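Local coordinates for protein-glutamine gamma-glutamyltransferase (PDB 6G49) that has transglutaminase activity in vitro, joining protein glutamine and lysine side chains, and is critical for the viability of Pseudomonas aeruginosa, at residues A[63-68]-A[270-275]; A[69-74]-A[277-282]. All coordinates share one frame; numbering follows the deposited sequence.

Contact 1 of 2, residues A[63-68]-A[270-275]; sequences GALPPR and GELNPA
The guanidinium group of R68 meets the carbonyl oxygen of G270 with its edge, the oxygen lying close to the plane of the group. Both terminal nitrogens turn to this one atom, in an end-on, bifurcated grip. NH2 of R68 makes the shorter bond to G270 O, at 2.7 Å, and sits almost straight out beyond the oxygen, with a C=O...N angle of 168°. NH1 of R68 approaches G270 O at 3.0 Å from a more bent direction, in the carbonyl plane and on a lone pair. Two N-H groups of one guanidinium that converge on a single acceptor cannot both point straight at it, and neither bond is linear; the N-H...O angle of the NH2 bond is 145°. R68 spans the gap because its chain stays extended from CG to NE, which carries the charged end to the backbone although CB does not face the other segment. G270 receives it with a backbone conformation (phi 142°) suited to glycine.

A second, looser touch lies at the surface: CD2 of L65 and CD1 of L272 come within 4.4 Å of each other. Both leucines have CB directed across the gap and CG anti to the backbone N. E271, between the two contact points, points its CB away, and its carboxylate OE1 is hydrogen-bonded to ND1 of H282.

The contact joins the loop between strands 55-61 and 72-81 to the start of edge strand 271-273. That strand pairs antiparallel with 278-282 in a β-hairpin, E271 bonding through its backbone to L280, while L272 also rests on L279 of the second hairpin strand.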
ATOM      1  N   GLY A  63       5.865  23.796  -1.317  1.00 39.83           N
ATOM      2  CA  GLY A  63       4.639  24.587  -1.560  1.00 38.48           C
ATOM      3  C   GLY A  63       3.501  24.218  -0.630  1.00 36.48           C
ATOM      4  O   GLY A  63       3.737  23.872   0.538  1.00 38.32           O
ATOM      5  N   ALA A  64       2.276  24.233  -1.179  1.00 34.97           N
ATOM      6  CA  ALA A  64       1.065  23.972  -0.428  1.00 42.22           C
ATOM      7  C   ALA A  64       1.016  22.469  -0.110  1.00 34.57           C
ATOM      8  O   ALA A  64       1.568  21.640  -0.860  1.00 33.13           O
ATOM      9  CB  ALA A  64      -0.152  24.404  -1.214  1.00 46.95           C
ATOM     10  N   LEU A  65       0.411  22.154   1.030  1.00 35.19           N
ATOM     11  CA  LEU A  65       0.224  20.788   1.420  1.00 36.42           C
ATOM     12  C   LEU A  65      -0.707  20.149   0.391  1.00 33.12           C
ATOM     13  O   LEU A  65      -1.773  20.705   0.130  1.00 31.26           O
ATOM     14  CB  LEU A  65      -0.420  20.806   2.806  1.00 41.09           C
ATOM     15  CG  LEU A  65      -0.557  19.451   3.484  1.00 59.70           C
ATOM     16  CD1 LEU A  65       0.821  18.871   3.765  1.00 55.39           C
ATOM     17  CD2 LEU A  65      -1.360  19.574   4.765  1.00 66.87           C
ATOM     18  N   PRO A  66      -0.405  18.974  -0.213  1.00 29.73           N
ATOM     19  CA  PRO A  66      -1.400  18.319  -1.053  1.00 26.75           C
ATOM     20  C   PRO A  66      -2.635  17.949  -0.240  1.00 26.25           C
ATOM     21  O   PRO A  66      -2.591  17.851   0.991  1.00 27.19           O
ATOM     22  CB  PRO A  66      -0.718  17.039  -1.523  1.00 29.90           C
ATOM     23  CG  PRO A  66       0.749  17.350  -1.407  1.00 30.03           C
ATOM     24  CD  PRO A  66       0.871  18.245  -0.196  1.00 27.73           C
ATOM     25  N   PRO A  67      -3.789  17.746  -0.899  1.00 30.35           N
ATOM     26  CA  PRO A  67      -4.973  17.232  -0.219  1.00 31.57           C
ATOM     27  C   PRO A  67      -4.694  15.874   0.470  1.00 28.24           C
ATOM     28  O   PRO A  67      -3.912  15.076  -0.056  1.00 26.90           O
ATOM     29  CB  PRO A  67      -5.970  16.989  -1.359  1.00 33.07           C
ATOM     30  CG  PRO A  67      -5.452  17.764  -2.543  1.00 38.63           C
ATOM     31  CD  PRO A  67      -3.956  17.896  -2.351  1.00 33.97           C
ATOM     32  N   ARG A  68      -5.398  15.604   1.554  1.00 30.65           N
ATOM     33  CA  ARG A  68      -5.117  14.436   2.370  1.00 36.96           C
ATOM     34  C   ARG A  68      -5.225  13.153   1.568  1.00 33.97           C
ATOM     35  O   ARG A  68      -4.492  12.197   1.816  1.00 27.42           O
ATOM     36  CB  ARG A  68      -6.164  14.226   3.457  1.00 38.13           C
ATOM     37  CG  ARG A  68      -5.967  15.123   4.641  1.00 47.77           C
ATOM     38  CD  ARG A  68      -6.956  14.659   5.678  1.00 50.53           C
ATOM     39  NE  ARG A  68      -6.541  15.211   6.940  1.00 45.77           N
ATOM     40  CZ  ARG A  68      -5.517  14.743   7.646  1.00 51.37           C
ATOM     41  NH1 ARG A  68      -4.952  13.590   7.318  1.00 34.23           N
ATOM     42  NH2 ARG A  68      -5.058  15.452   8.666  1.00 41.04           N
ATOM     43  N   GLY A 270      -1.676  12.151   7.806  1.00 19.45           N
ATOM     44  CA  GLY A 270      -0.781  12.899   8.658  1.00 22.71           C
ATOM     45  C   GLY A 270      -1.537  13.971   9.427  1.00 27.81           C
ATOM     46  O   GLY A 270      -2.679  14.264   9.143  1.00 27.72           O
ATOM     47  N   GLU A 271      -0.869  14.553  10.406  1.00 23.79           N
ATOM     48  CA  GLU A 271      -1.448  15.561  11.269  1.00 23.93           C
ATOM     49  C   GLU A 271      -0.694  16.882  11.119  1.00 21.81           C
ATOM     50  O   GLU A 271       0.492  16.936  11.315  1.00 24.09           O
ATOM     51  CB  GLU A 271      -1.345  15.060  12.703  1.00 22.84           C
ATOM     52  CG  GLU A 271      -2.064  13.737  12.981  1.00 23.16           C
ATOM     53  CD  GLU A 271      -1.384  12.483  12.421  1.00 18.64           C
ATOM     54  OE1 GLU A 271      -0.252  12.170  12.785  1.00 20.63           O
ATOM     55  OE2 GLU A 271      -2.012  11.779  11.623  1.00 23.12           O
ATOM     56  N   LEU A 272      -1.406  17.935  10.764  1.00 24.77           N
ATOM     57  CA  LEU A 272      -0.787  19.231  10.559  1.00 24.55           C
ATOM     58  C   LEU A 272      -0.446  20.020  11.821  1.00 22.41           C
ATOM     59  O   LEU A 272      -1.286  20.198  12.673  1.00 25.86           O
ATOM     60  CB  LEU A 272      -1.703  20.078   9.687  1.00 27.36           C
ATOM     61  CG  LEU A 272      -1.258  21.477   9.296  1.00 38.97           C
ATOM     62  CD1 LEU A 272       0.020  21.431   8.484  1.00 39.12           C
ATOM     63  CD2 LEU A 272      -2.372  22.108   8.488  1.00 47.40           C
ATOM     64  N   ASN A 273       0.794  20.490  11.908  1.00 20.82           N
ATOM     65  CA  ASN A 273       1.240  21.345  13.010  1.00 20.76           C
ATOM     66  C   ASN A 273       1.383  22.768  12.444  1.00 21.67           C
ATOM     67  O   ASN A 273       2.370  23.104  11.789  1.00 23.12           O
ATOM     68  CB  ASN A 273       2.613  20.935  13.494  1.00 21.62           C
ATOM     69  CG  ASN A 273       3.110  21.773  14.657  1.00 26.34           C
ATOM     70  OD1 ASN A 273       2.529  22.824  14.933  1.00 27.19           O
ATOM     71  ND2 ASN A 273       4.090  21.262  15.391  1.00 31.22           N
ATOM     72  N   PRO A 274       0.363  23.619  12.606  1.00 24.02           N
ATOM     73  CA  PRO A 274       0.422  24.950  12.000  1.00 26.37           C
ATOM     74  C   PRO A 274       1.459  25.860  12.689  1.00 24.80           C
ATOM     75  O   PRO A 274       1.944  26.739  12.015  1.00 31.17           O
ATOM     76  CB  PRO A 274      -0.992  25.508  12.182  1.00 28.71           C
ATOM     77  CG  PRO A 274      -1.511  24.731  13.367  1.00 36.12           C
ATOM     78  CD  PRO A 274      -0.947  23.334  13.193  1.00 27.58           C
ATOM     79  N   ALA A 275       1.833  25.554  13.914  1.00 23.26           N
ATOM     80  CA  ALA A 275       2.890  26.344  14.639  1.00 24.23           C
ATOM     81  C   ALA A 275       4.251  26.129  13.962  1.00 30.72           C
ATOM     82  O   ALA A 275       5.064  27.058  13.951  1.00 26.04           O
ATOM     83  CB  ALA A 275       2.955  26.031  16.100  1.00 28.06           C
TER

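Contact 2 of 2, residues A[69-74]-A[277-282]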
ATOM      1  N   GLU A  69      -6.116  13.169   0.570  1.00 31.72           N
ATOM      2  CA  GLU A  69      -6.449  11.995  -0.220  1.00 38.00           C
ATOM      3  C   GLU A  69      -5.247  11.563  -1.038  1.00 31.26           C
ATOM      4  O   GLU A  69      -5.244  10.476  -1.516  1.00 33.33           O
ATOM      5  CB  GLU A  69      -7.602  12.299  -1.200  1.00 38.92           C
ATOM      6  CG  GLU A  69      -8.732  13.025  -0.520  1.00 61.27           C
ATOM      7  CD  GLU A  69      -8.601  14.543  -0.499  1.00 55.37           C
ATOM      8  OE1 GLU A  69      -8.333  15.081   0.590  1.00 49.74           O
ATOM      9  OE2 GLU A  69      -8.739  15.171  -1.580  1.00 74.74           O
ATOM     10  N   GLN A  70      -4.277  12.456  -1.239  1.00 25.35           N
ATOM     11  CA  GLN A  70      -3.125  12.160  -2.005  1.00 24.81           C
ATOM     12  C   GLN A  70      -1.939  11.701  -1.126  1.00 21.83           C
ATOM     13  O   GLN A  70      -0.899  11.409  -1.691  1.00 22.17           O
ATOM     14  CB  GLN A  70      -2.678  13.417  -2.758  1.00 27.93           C
ATOM     15  CG  GLN A  70      -3.674  13.749  -3.873  1.00 34.48           C
ATOM     16  CD  GLN A  70      -3.402  15.042  -4.609  1.00 38.24           C
ATOM     17  OE1 GLN A  70      -2.277  15.549  -4.669  1.00 38.44           O
ATOM     18  NE2 GLN A  70      -4.462  15.576  -5.192  1.00 41.09           N
ATOM     19  N   LEU A  71      -2.057  11.763   0.211  1.00 20.78           N
ATOM     20  CA  LEU A  71      -0.932  11.557   1.093  1.00 18.80           C
ATOM     21  C   LEU A  71      -0.775  10.060   1.402  1.00 17.49           C
ATOM     22  O   LEU A  71      -0.973   9.582   2.526  1.00 19.95           O
ATOM     23  CB  LEU A  71      -1.124  12.366   2.356  1.00 19.56           C
ATOM     24  CG  LEU A  71      -1.172  13.876   2.132  1.00 19.88           C
ATOM     25  CD1 LEU A  71      -1.310  14.558   3.455  1.00 23.55           C
ATOM     26  CD2 LEU A  71       0.065  14.363   1.398  1.00 23.35           C
ATOM     27  N   TYR A  72      -0.462   9.322   0.355  1.00 18.62           N
ATOM     28  CA  TYR A  72      -0.089   7.905   0.445  1.00 18.18           C
ATOM     29  C   TYR A  72       1.423   7.779   0.457  1.00 18.01           C
ATOM     30  O   TYR A  72       2.086   7.851  -0.576  1.00 19.91           O
ATOM     31  CB  TYR A  72      -0.702   7.099  -0.709  1.00 19.99           C
ATOM     32  CG  TYR A  72      -2.170   6.839  -0.506  1.00 18.13           C
ATOM     33  CD1 TYR A  72      -3.119   7.792  -0.803  1.00 19.61           C
ATOM     34  CD2 TYR A  72      -2.627   5.600  -0.076  1.00 19.02           C
ATOM     35  CE1 TYR A  72      -4.454   7.549  -0.599  1.00 19.37           C
ATOM     36  CE2 TYR A  72      -3.979   5.330   0.109  1.00 18.88           C
ATOM     37  CZ  TYR A  72      -4.902   6.324  -0.172  1.00 18.95           C
ATOM     38  OH  TYR A  72      -6.219   6.040  -0.015  1.00 20.89           O
ATOM     39  N   TRP A  73       1.954   7.574   1.654  1.00 17.80           N
ATOM     40  CA  TRP A  73       3.370   7.442   1.932  1.00 17.53           C
ATOM     41  C   TRP A  73       3.820   5.993   1.747  1.00 17.33           C
ATOM     42  O   TRP A  73       3.627   5.193   2.674  1.00 18.86           O
ATOM     43  CB  TRP A  73       3.744   7.967   3.320  1.00 17.60           C
ATOM     44  CG  TRP A  73       3.207   9.320   3.646  1.00 17.35           C
ATOM     45  CD1 TRP A  73       2.103   9.593   4.382  1.00 19.62           C
ATOM     46  CD2 TRP A  73       3.715  10.597   3.201  1.00 17.07           C
ATOM     47  NE1 TRP A  73       1.879  10.951   4.425  1.00 19.81           N
ATOM     48  CE2 TRP A  73       2.858  11.570   3.720  1.00 17.13           C
ATOM     49  CE3 TRP A  73       4.808  10.966   2.420  1.00 21.49           C
ATOM     50  CZ2 TRP A  73       3.056  12.932   3.465  1.00 19.97           C
ATOM     51  CZ3 TRP A  73       5.007  12.309   2.171  1.00 21.69           C
ATOM     52  CH2 TRP A  73       4.150  13.242   2.722  1.00 19.78           C
ATOM     53  N   ARG A  74       4.330   5.651   0.565  1.00 17.61           N
ATOM     54  CA  ARG A  74       4.802   4.280   0.302  0.54 18.51           C
ATOM     55  C   ARG A  74       6.039   4.011   1.142  1.00 18.08           C
ATOM     56  O   ARG A  74       6.970   4.827   1.209  1.00 18.87           O
ATOM     57  CB  ARG A  74       5.147   3.971  -1.158  0.54 19.50           C
ATOM     58  CG  ARG A  74       5.611   2.533  -1.418  0.54 20.36           C
ATOM     59  CD  ARG A  74       5.930   2.225  -2.889  0.54 22.58           C
ATOM     60  NE  ARG A  74       4.844   2.543  -3.798  0.54 18.48           N
ATOM     61  CZ  ARG A  74       4.364   1.716  -4.719  0.54 19.06           C
ATOM     62  NH1 ARG A  74       5.023   0.585  -4.970  0.54 18.89           N
ATOM     63  NH2 ARG A  74       3.234   2.011  -5.344  0.54 17.91           N
ATOM     64  N   ASN A 277       4.603  24.503  10.661  1.00 23.10           N
ATOM     65  CA  ASN A 277       4.414  24.350   9.274  1.00 24.04           C
ATOM     66  C   ASN A 277       4.951  22.998   8.760  1.00 27.29           C
ATOM     67  O   ASN A 277       5.721  22.923   7.783  1.00 27.36           O
ATOM     68  CB  ASN A 277       5.042  25.480   8.466  1.00 28.17           C
ATOM     69  CG  ASN A 277       4.519  25.485   7.059  1.00 30.10           C
ATOM     70  OD1 ASN A 277       3.364  25.181   6.805  1.00 32.63           O
ATOM     71  ND2 ASN A 277       5.397  25.759   6.114  1.00 41.58           N
ATOM     72  N   TYR A 278       4.546  21.932   9.465  1.00 24.72           N
ATOM     73  CA  TYR A 278       4.920  20.584   9.015  1.00 21.82           C
ATOM     74  C   TYR A 278       3.791  19.628   9.349  1.00 19.43           C
ATOM     75  O   TYR A 278       2.903  19.884  10.179  1.00 19.96           O
ATOM     76  CB  TYR A 278       6.239  20.152   9.638  1.00 22.47           C
ATOM     77  CG  TYR A 278       6.312  20.028  11.128  1.00 25.98           C
ATOM     78  CD1 TYR A 278       5.972  18.869  11.816  1.00 24.79           C
ATOM     79  CD2 TYR A 278       6.892  21.053  11.884  1.00 26.88           C
ATOM     80  CE1 TYR A 278       6.089  18.767  13.186  1.00 28.72           C
ATOM     81  CE2 TYR A 278       7.035  20.951  13.252  1.00 29.10           C
ATOM     82  CZ  TYR A 278       6.667  19.793  13.909  1.00 36.41           C
ATOM     83  OH  TYR A 278       6.776  19.675  15.264  1.00 33.73           O
ATOM     84  N   LEU A 279       3.848  18.459   8.679  1.00 20.72           N
ATOM     85  CA  LEU A 279       2.965  17.340   8.948  0.50 20.48           C
ATOM     86  C   LEU A 279       3.698  16.312   9.820  1.00 19.01           C
ATOM     87  O   LEU A 279       4.859  15.980   9.566  1.00 21.16           O
ATOM     88  CB  LEU A 279       2.581  16.636   7.639  0.50 22.84           C
ATOM     89  CG  LEU A 279       1.491  17.251   6.763  0.50 22.71           C
ATOM     90  CD1 LEU A 279       1.154  16.256   5.660  0.50 25.93           C
ATOM     91  CD2 LEU A 279       0.228  17.605   7.511  0.50 28.12           C
ATOM     92  N   LEU A 280       3.012  15.846  10.856  1.00 19.82           N
ATOM     93  CA  LEU A 280       3.433  14.679  11.614  1.00 22.13           C
ATOM     94  C   LEU A 280       2.699  13.455  11.027  1.00 20.42           C
ATOM     95  O   LEU A 280       1.503  13.512  10.757  1.00 22.07           O
ATOM     96  CB  LEU A 280       3.074  14.829  13.084  1.00 24.85           C
ATOM     97  CG  LEU A 280       3.789  16.006  13.750  1.00 26.56           C
ATOM     98  CD1 LEU A 280       2.843  17.170  13.815  1.00 27.43           C
ATOM     99  CD2 LEU A 280       4.307  15.633  15.109  1.00 30.34           C
ATOM    100  N   VAL A 281       3.421  12.357  11.015  1.00 18.96           N
ATOM    101  CA  VAL A 281       2.834  11.055  10.651  1.00 18.53           C
ATOM    102  C   VAL A 281       3.177  10.107  11.793  1.00 17.36           C
ATOM    103  O   VAL A 281       4.376   9.816  12.020  1.00 19.15           O
ATOM    104  CB  VAL A 281       3.339  10.589   9.278  1.00 18.15           C
ATOM    105  CG1 VAL A 281       2.659   9.262   8.941  1.00 20.13           C
ATOM    106  CG2 VAL A 281       3.034  11.601   8.204  1.00 20.09           C
ATOM    107  N   HIS A 282       2.148   9.675  12.501  1.00 19.20           N
ATOM    108  CA  HIS A 282       2.344   8.731  13.627  1.00 17.58           C
ATOM    109  C   HIS A 282       2.104   7.298  13.169  1.00 19.35           C
ATOM    110  O   HIS A 282       1.534   7.051  12.109  1.00 18.35           O
ATOM    111  CB  HIS A 282       1.399   9.115  14.762  1.00 20.22           C
ATOM    112  CG  HIS A 282       1.685  10.455  15.350  1.00 22.94           C
ATOM    113  ND1 HIS A 282       1.083  11.607  14.846  1.00 25.98           N
ATOM    114  CD2 HIS A 282       2.437  10.805  16.424  1.00 27.16           C
ATOM    115  CE1 HIS A 282       1.470  12.629  15.615  1.00 26.92           C
ATOM    116  NE2 HIS A 282       2.300  12.191  16.581  1.00 27.53           N
TER
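Between two antiparallel β-sheets, L71 and W73 pack against L279 and V281 in a wholly buried, apolar interface without a hydrogen bond across it. The two leucines reach for one another tip to tip, CD1 of L71 lying 3.7 Å from CD1 of L279; L279 is modelled in two conformers, so its contacts are less certain than the rest. CD1 of L279 also lies at the edge of the W73 indole, 4.4 Å from CZ2 of W73. V281 meets the pyrrole side of that indole at a slant: with CG1 anti to the backbone N (chi1 -178°), CG2 stands anti to the carbonyl carbon and is the methyl that meets the ring.

Behind this layer, L71 is the centre of an inverse gamma turn leading into strand 72-81, and its carbonyl carbon lies above one face of the W73 ring, displaced toward the rim. F57 of strand 55-61 meets W73 edge-to-face and touches V281 as well. The W73 side chain is about 8 Å from that of H287, a probable active-site residue, without touching it. NE1 of W73 hydrogen-bonds to the backbone O of G269, with CG2 of V281 4.0 Å from the same nitrogen.

Overall arrangement
The two contacts engage the loop 63-68 and the 69-74 segment that leads into strand 72-81 with the successive strands of one hairpin, 271-273 and 278-282. Contact 1 is a surface contact, its centre about 21 Å from the centre of the chain; contact 2 is buried, about 14 Å from that centre. Their own centres lie about 8 Å apart, and the firm ties between them are the backbone pairing of E271 with L280 and the E271-H282 side-chain bond. Both join the TgpA N-terminal part of the chain to its transglutaminase-like part, contact 1 by a guanidinium-carbonyl bond with a light leucine touch at the surface, contact 2 by methyl and indole packing.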